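Local coordinates for oxalate oxidase 1 (Hordeum vulgare, PDB 1FI2), which oxidises oxalate with molecular oxygen to carbon dioxide and hydrogen peroxide in the plant apoplast, using manganese, and also shows superoxide dismutase activity, at residues 89-93 and 152-156; 53-59 and 74-80; 9-13 and 24-29. The contacts are given in a common frame with arbitrary orientation. Residue numbers count along the deposited sequence, not the author numbering.

Interaction 1: residues 89-93 and 152-156; sequences IHPRA and SFNSQ. With MN (manganese (II) ion), chain B.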
# COMPACT_ATOMS: atom_id res chain seq x y z
N ILE A 89 10.54 -17.82 -10.31
CA ILE A 89 9.84 -16.99 -9.35
C ILE A 89 9.83 -15.53 -9.79
O ILE A 89 10.82 -15.03 -10.31
CB ILE A 89 10.50 -17.08 -7.95
CG1 ILE A 89 10.16 -18.41 -7.27
CG2 ILE A 89 10.09 -15.95 -7.02
CD1 ILE A 89 11.26 -19.04 -6.47
N HIS A 90 8.72 -14.84 -9.54
CA HIS A 90 8.62 -13.39 -9.71
C HIS A 90 8.62 -12.77 -8.32
O HIS A 90 7.66 -12.93 -7.57
CB HIS A 90 7.34 -12.98 -10.46
CG HIS A 90 7.27 -13.69 -11.78
ND1 HIS A 90 8.12 -13.39 -12.82
CD2 HIS A 90 6.49 -14.71 -12.21
CE1 HIS A 90 7.87 -14.19 -13.84
NE2 HIS A 90 6.89 -15.01 -13.49
N PRO A 91 9.70 -12.09 -7.96
CA PRO A 91 9.85 -11.51 -6.64
C PRO A 91 8.85 -10.43 -6.28
O PRO A 91 8.69 -10.18 -5.08
CB PRO A 91 11.26 -10.93 -6.63
CG PRO A 91 11.71 -10.86 -8.04
CD PRO A 91 10.91 -11.89 -8.79
N ARG A 92 8.30 -9.71 -7.26
CA ARG A 92 7.46 -8.56 -6.93
C ARG A 92 6.08 -8.58 -7.56
O ARG A 92 5.47 -7.50 -7.70
CB ARG A 92 8.22 -7.27 -7.31
CG ARG A 92 9.42 -6.96 -6.42
CD ARG A 92 10.22 -5.77 -6.91
NE ARG A 92 10.71 -5.92 -8.26
CZ ARG A 92 11.83 -6.49 -8.69
NH1 ARG A 92 12.71 -7.03 -7.85
NH2 ARG A 92 12.07 -6.50 -9.99
N ALA A 93 5.52 -9.76 -7.85
CA ALA A 93 4.18 -9.77 -8.43
C ALA A 93 3.50 -11.13 -8.54
O ALA A 93 4.13 -12.17 -8.67
CB ALA A 93 4.25 -9.21 -9.86
N SER A 152 -0.24 -11.58 -17.64
CA SER A 152 -0.20 -10.23 -17.09
C SER A 152 0.32 -10.32 -15.65
O SER A 152 0.24 -11.38 -15.03
CB SER A 152 -1.56 -9.55 -17.10
OG SER A 152 -2.06 -9.39 -18.41
N PHE A 153 0.89 -9.22 -15.18
CA PHE A 153 1.43 -9.16 -13.83
C PHE A 153 0.89 -7.91 -13.13
O PHE A 153 0.58 -6.91 -13.78
CB PHE A 153 2.96 -9.05 -13.81
CG PHE A 153 3.69 -10.18 -14.47
CD1 PHE A 153 4.00 -10.12 -15.82
CD2 PHE A 153 4.05 -11.31 -13.75
CE1 PHE A 153 4.67 -11.16 -16.44
CE2 PHE A 153 4.72 -12.35 -14.37
CZ PHE A 153 5.03 -12.28 -15.71
N ASN A 154 0.98 -7.93 -11.81
CA ASN A 154 0.53 -6.78 -11.03
C ASN A 154 1.71 -5.93 -10.57
O ASN A 154 1.73 -5.37 -9.49
CB ASN A 154 -0.37 -7.20 -9.90
CG ASN A 154 0.13 -7.96 -8.72
OD1 ASN A 154 1.04 -8.76 -8.82
ND2 ASN A 154 -0.51 -7.68 -7.58
N SER A 155 2.64 -5.76 -11.49
CA SER A 155 3.82 -4.93 -11.33
C SER A 155 4.31 -4.52 -12.71
O SER A 155 4.16 -5.26 -13.69
CB SER A 155 4.96 -5.65 -10.60
OG SER A 155 6.09 -4.79 -10.54
N GLN A 156 4.93 -3.34 -12.79
CA GLN A 156 5.53 -2.86 -14.02
C GLN A 156 6.86 -3.57 -14.26
O GLN A 156 7.43 -3.52 -15.36
CB GLN A 156 5.75 -1.35 -13.97
CG GLN A 156 6.80 -0.91 -12.96
CD GLN A 156 6.98 0.60 -12.91
OE1 GLN A 156 5.99 1.32 -12.80
NE2 GLN A 156 8.22 1.07 -12.98
MN MN B . 5.95 -16.88 -14.44
O HOH W 1 3.37 -5.56 -7.22
O HOH W 2 8.49 -4.29 -9.05
O HOH W 3 6.75 -15.70 -16.42
O HOH W 4 4.85 -18.32 -15.75
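The ring of Phe-153 drives its edge against the face of His-90: the centroids lie 4.8 Å apart with the planes at 67°, a T-shaped pair in which Phe-153 CE2 comes within 3.5 Å of His-90 NE2. That same NE2 binds the manganese ion at 2.3 Å, alongside His-88, Glu-95 and His-137 of the cupin site, with two waters completing the shell.

The type I turn from His-90 to Ala-93 settles against the end of strand 147-153. Ala-93 CB lies 4.2 Å from Phe-153 CB and 3.7 Å from Ser-155 CB, while Asn-154 OD1, hydrogen-bonded to Thr-94 N, sits 3.3 Å from Ala-93 CA. Direct hydrogen bonds between the segments are absent; one water links Arg-92 NE to Ser-155 OG, another Arg-92 O to Asn-154 O. Arg-92 NH1 also forms a salt bridge with Asp-8 of the third subunit, and Ser-155 OG a hydrogen bond with Asp-2. Aromatic contact, van der Waals packing and bridging waters thus join the segments, and the metal-binding imidazole is oriented by manganese, by Gly-159 O at ND1 and, on one face, by the edge of Phe-153.

Interaction 2: residues 53-59 and 74-80; sequences GSAVTEL and MNRVDFA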
# COMPACT_ATOMS: atom_id res chain seq x y z
N GLY A 53 13.94 -24.43 -24.79
CA GLY A 53 12.89 -24.84 -25.71
C GLY A 53 11.68 -23.91 -25.61
O GLY A 53 10.58 -24.24 -26.03
N SER A 54 11.90 -22.73 -25.04
CA SER A 54 10.87 -21.72 -24.91
C SER A 54 11.50 -20.34 -25.11
O SER A 54 12.72 -20.21 -24.97
CB SER A 54 10.16 -21.78 -23.55
OG SER A 54 11.05 -21.41 -22.51
N ALA A 55 10.69 -19.36 -25.44
CA ALA A 55 11.17 -17.99 -25.62
C ALA A 55 10.22 -17.02 -24.94
O ALA A 55 9.01 -17.10 -25.14
CB ALA A 55 11.31 -17.65 -27.09
N VAL A 56 10.78 -16.12 -24.14
CA VAL A 56 9.99 -15.12 -23.44
C VAL A 56 10.15 -13.77 -24.15
O VAL A 56 11.28 -13.29 -24.32
CB VAL A 56 10.42 -14.94 -21.97
CG1 VAL A 56 9.54 -13.91 -21.27
CG2 VAL A 56 10.39 -16.26 -21.21
N THR A 57 9.04 -13.21 -24.59
CA THR A 57 9.03 -11.87 -25.19
C THR A 57 8.48 -10.95 -24.11
O THR A 57 7.30 -11.05 -23.76
CB THR A 57 8.19 -11.79 -26.46
OG1 THR A 57 8.70 -12.70 -27.45
CG2 THR A 57 8.21 -10.39 -27.07
N GLU A 58 9.35 -10.14 -23.52
CA GLU A 58 8.96 -9.30 -22.39
C GLU A 58 8.23 -8.03 -22.78
O GLU A 58 8.54 -7.37 -23.76
CB GLU A 58 10.19 -8.94 -21.55
CG GLU A 58 11.00 -10.13 -21.07
CD GLU A 58 11.87 -9.82 -19.87
OE1 GLU A 58 11.48 -10.18 -18.73
OE2 GLU A 58 12.95 -9.22 -20.05
N LEU A 59 7.29 -7.64 -21.91
CA LEU A 59 6.57 -6.38 -22.11
C LEU A 59 6.43 -5.66 -20.77
O LEU A 59 5.35 -5.25 -20.34
CB LEU A 59 5.24 -6.57 -22.82
CG LEU A 59 4.71 -5.37 -23.60
CD1 LEU A 59 5.70 -4.90 -24.66
CD2 LEU A 59 3.38 -5.69 -24.26
N MET A 74 2.99 -7.12 -19.03
CA MET A 74 2.68 -8.41 -19.63
C MET A 74 3.92 -9.08 -20.20
O MET A 74 5.02 -8.53 -20.24
CB MET A 74 1.72 -8.26 -20.83
CG MET A 74 0.31 -7.82 -20.53
SD MET A 74 -0.58 -7.37 -22.04
CE MET A 74 -1.27 -8.94 -22.52
N ASN A 75 3.72 -10.30 -20.70
CA ASN A 75 4.74 -10.96 -21.52
C ASN A 75 4.09 -12.11 -22.29
O ASN A 75 3.00 -12.55 -21.95
CB ASN A 75 5.95 -11.40 -20.73
CG ASN A 75 5.94 -12.61 -19.86
OD1 ASN A 75 6.70 -12.66 -18.88
ND2 ASN A 75 5.14 -13.63 -20.15
N ARG A 76 4.78 -12.55 -23.33
CA ARG A 76 4.34 -13.68 -24.14
C ARG A 76 5.40 -14.78 -24.05
O ARG A 76 6.59 -14.47 -23.92
CB ARG A 76 4.14 -13.24 -25.59
CG ARG A 76 4.00 -14.38 -26.58
CD ARG A 76 3.79 -13.86 -28.00
NE ARG A 76 3.70 -14.98 -28.93
CZ ARG A 76 2.93 -15.06 -30.01
NH1 ARG A 76 2.14 -14.06 -30.36
NH2 ARG A 76 2.96 -16.16 -30.75
N VAL A 77 4.98 -16.04 -23.94
CA VAL A 77 5.95 -17.14 -23.92
C VAL A 77 5.55 -18.16 -24.98
O VAL A 77 4.40 -18.61 -25.02
CB VAL A 77 6.10 -17.84 -22.57
CG1 VAL A 77 7.27 -18.82 -22.60
CG2 VAL A 77 6.32 -16.87 -21.41
N ASP A 78 6.49 -18.49 -25.86
CA ASP A 78 6.27 -19.48 -26.92
C ASP A 78 7.08 -20.74 -26.60
O ASP A 78 8.17 -20.65 -26.03
CB ASP A 78 6.68 -18.94 -28.29
CG ASP A 78 5.77 -17.82 -28.75
OD1 ASP A 78 4.67 -18.12 -29.27
OD2 ASP A 78 6.14 -16.64 -28.59
N PHE A 79 6.52 -21.91 -26.90
CA PHE A 79 7.15 -23.17 -26.55
C PHE A 79 7.23 -24.19 -27.68
O PHE A 79 6.19 -24.58 -28.23
CB PHE A 79 6.36 -23.86 -25.43
CG PHE A 79 6.07 -23.17 -24.14
CD1 PHE A 79 6.80 -23.46 -23.00
CD2 PHE A 79 5.05 -22.23 -24.05
CE1 PHE A 79 6.52 -22.82 -21.80
CE2 PHE A 79 4.77 -21.58 -22.87
CZ PHE A 79 5.51 -21.88 -21.74
N ALA A 80 8.42 -24.71 -27.94
CA ALA A 80 8.57 -25.81 -28.90
C ALA A 80 8.03 -27.06 -28.20
O ALA A 80 7.92 -27.05 -26.97
CB ALA A 80 10.03 -26.00 -29.25
O HOH W 5 7.94 -15.28 -27.05
O HOH W 6 8.64 -10.77 -19.30
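Six main-chain hydrogen bonds of good geometry and a weak seventh join segments 53-59 and 74-80 in antiparallel fashion. Thr-57 and Arg-76 exchange a reciprocal pair, Thr-57 N to Arg-76 O at 2.8 Å and Arg-76 N to Thr-57 O at 3.0 Å; Ala-55 and Asp-78 do the same, with Ala-55 N to Asp-78 O at 2.9 Å. Ala-80 N to Gly-53 O, 2.9 Å, prolongs the ladder, whereas Leu-59 N to Met-74 O, 3.0 Å, is weak because it is bent. Alternation then sorts the side chains.

On the face carrying Thr-57, Arg-76 and Asp-78, a salt bridge within one strand joins Arg-76 NE to Asp-78 OD2 at 3.0 Å; Asp-78 OD2 also accepts a hydrogen bond from Gly-46 N, and a water ties it to Thr-57 OG1 and Ala-55 O. The other face mixes apolar and polar groups, with Val-56 CG2 against Val-77 CG2 at 4.1 Å and Ser-54 CB 3.8 Å from Phe-79 CD1. Here too is Asn-75, an oxalate-binding residue, whose OD1 shares a water with Glu-58 OE1.

This antiparallel pair of sequential strands forms one margin of a jelly-roll sheet: 54-59 is outermost within the chain, 73-79 is hydrogen-bonded through its backbone to 147-153, and Val-77 and Phe-79 reach across to Asn-85 on strand 84-89 of the facing sheet.

Interaction 3: residues 9-13 and 24-29; sequences FCVAD and HTCKPM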
# COMPACT_ATOMS: atom_id res chain seq x y z
N PHE A 9 -0.75 9.96 -16.27
CA PHE A 9 0.28 9.30 -17.07
C PHE A 9 1.69 9.72 -16.66
O PHE A 9 1.89 10.84 -16.19
CB PHE A 9 0.09 9.62 -18.56
CG PHE A 9 -1.30 9.65 -19.11
CD1 PHE A 9 -1.91 10.86 -19.42
CD2 PHE A 9 -2.04 8.49 -19.27
CE1 PHE A 9 -3.21 10.90 -19.90
CE2 PHE A 9 -3.33 8.51 -19.75
CZ PHE A 9 -3.92 9.72 -20.07
N CYS A 10 2.67 8.84 -16.81
CA CYS A 10 4.06 9.16 -16.46
C CYS A 10 4.97 8.21 -17.23
O CYS A 10 5.47 7.22 -16.68
CB CYS A 10 4.23 9.01 -14.95
SG CYS A 10 5.36 10.13 -14.10
N VAL A 11 5.08 8.43 -18.54
CA VAL A 11 5.86 7.53 -19.39
C VAL A 11 7.32 7.51 -18.94
O VAL A 11 7.94 8.56 -18.80
CB VAL A 11 5.76 7.91 -20.87
CG1 VAL A 11 6.40 6.85 -21.77
CG2 VAL A 11 4.30 8.12 -21.27
N ALA A 12 7.87 6.31 -18.78
CA ALA A 12 9.23 6.16 -18.31
C ALA A 12 10.28 6.78 -19.23
O ALA A 12 10.25 6.59 -20.45
CB ALA A 12 9.56 4.67 -18.15
N ASP A 13 11.21 7.51 -18.63
CA ASP A 13 12.33 8.10 -19.38
C ASP A 13 13.44 7.05 -19.23
O ASP A 13 13.97 6.90 -18.13
CB ASP A 13 12.74 9.45 -18.84
CG ASP A 13 13.97 10.05 -19.48
OD1 ASP A 13 14.37 11.16 -19.07
OD2 ASP A 13 14.57 9.42 -20.38
N HIS A 24 11.09 4.52 -12.35
CA HIS A 24 11.68 5.38 -13.35
C HIS A 24 11.14 6.81 -13.29
O HIS A 24 9.96 7.05 -13.04
CB HIS A 24 11.39 4.88 -14.78
CG HIS A 24 12.00 3.56 -15.12
ND1 HIS A 24 13.33 3.41 -15.43
CD2 HIS A 24 11.48 2.31 -15.06
CE1 HIS A 24 13.60 2.12 -15.60
NE2 HIS A 24 12.49 1.43 -15.36
N THR A 25 12.01 7.76 -13.60
CA THR A 25 11.59 9.13 -13.85
C THR A 25 10.77 9.12 -15.14
O THR A 25 10.83 8.15 -15.89
CB THR A 25 12.78 10.09 -14.01
OG1 THR A 25 13.66 9.58 -15.02
CG2 THR A 25 13.53 10.20 -12.70
N CYS A 26 9.99 10.17 -15.36
CA CYS A 26 9.13 10.21 -16.53
C CYS A 26 9.47 11.28 -17.55
O CYS A 26 10.02 12.33 -17.23
CB CYS A 26 7.68 10.48 -16.05
SG CYS A 26 7.21 9.52 -14.61
N LYS A 27 9.09 11.00 -18.80
CA LYS A 27 9.28 11.99 -19.86
C LYS A 27 8.30 13.13 -19.57
O LYS A 27 7.18 12.88 -19.13
CB LYS A 27 8.90 11.41 -21.22
CG LYS A 27 9.77 10.30 -21.77
CD LYS A 27 11.17 10.75 -22.12
CE LYS A 27 11.21 11.81 -23.21
NZ LYS A 27 12.60 12.24 -23.50
N PRO A 28 8.67 14.36 -19.86
CA PRO A 28 7.70 15.46 -19.83
C PRO A 28 6.51 15.05 -20.68
O PRO A 28 6.69 14.43 -21.74
CB PRO A 28 8.47 16.62 -20.43
CG PRO A 28 9.91 16.28 -20.23
CD PRO A 28 9.98 14.78 -20.39
N MET A 29 5.27 15.39 -20.30
CA MET A 29 4.11 15.01 -21.10
C MET A 29 4.18 15.57 -22.51
O MET A 29 3.69 14.95 -23.46
CB MET A 29 2.79 15.38 -20.44
CG MET A 29 2.35 14.53 -19.27
SD MET A 29 2.21 12.77 -19.60
CE MET A 29 1.22 12.74 -21.09
O HOH W 7 5.35 11.29 -19.95
O HOH W 8 15.17 5.27 -16.34
O HOH W 9 14.25 12.11 -16.47
O HOH W 10 12.94 13.08 -20.65
O HOH W 11 14.83 10.15 -23.03
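A disulfide-braced crossing of two extended loop segments makes up this contact, in the N-terminal part of germin that precedes the strands of the cupin jelly roll. Neither segment belongs to a regular strand, yet they pair locally as adjacent strands do, through a single bridge: Ala-12 and Cys-26 are bridged, their CA atoms 4.4 Å apart, and hydrogen bonds lie on both sides of the bridge, from Lys-27 N to Val-11 O at 2.7 Å and from Asp-13 N to Thr-25 O at 2.8 Å. The covalent link between Cys-10 SG and Cys-26 SG, 2.0 Å long with a chi3 of 92°, sits beside this pairing. The principle is a familiar one for secreted proteins: where regular secondary structure is scarce, a cross-link and a few backbone bonds fix the path of the chain.

Side chains finish the join at its two ends. Met-29 SD packs 3.9 Å from Phe-9 CB, and Ala-12 CB meets His-24 CB at 3.8 Å. The ring of Phe-9 stacks edge-to-face with Phe-36 and with Tyr-119 of the fourth subunit, while Cys-26 makes backbone hydrogen bonds to the fifth, so the braced loops take part in the contacts of the hexamer.

The charged groups of Asp-13 and Lys-27 meet through solvent, Lys-27 NZ having its salt bridge with Glu-31. One water, for instance, lies 2.8 Å from Asp-13 OD2, to which it donates, and 3.1 Å from Lys-27 NZ, from which it accepts.

Overall arrangement
Interactions 1 and 2 both reach the same jelly-roll sheet, since strands 147-153 and 73-79 are neighbours in it, and their centres are about 15 Å apart. They meet at the active site: Phe-153 CE1 lies 3.5 Å from Asn-75 OD1, bringing the residue that packs on the metal ligand His-90 beside one that binds oxalate. The side chain of Asn-75 is about 6 Å from the manganese ion. Interaction 3 lies away from this site, its centre about 24 Å from that of the chain, though Gln-156 NE2 of interaction 1 touches His-24 CD2 at 4.1 Å. Its nearest atoms are about 11 Å from interaction 2. All three contacts also reach the fourth subunit of the hexamer.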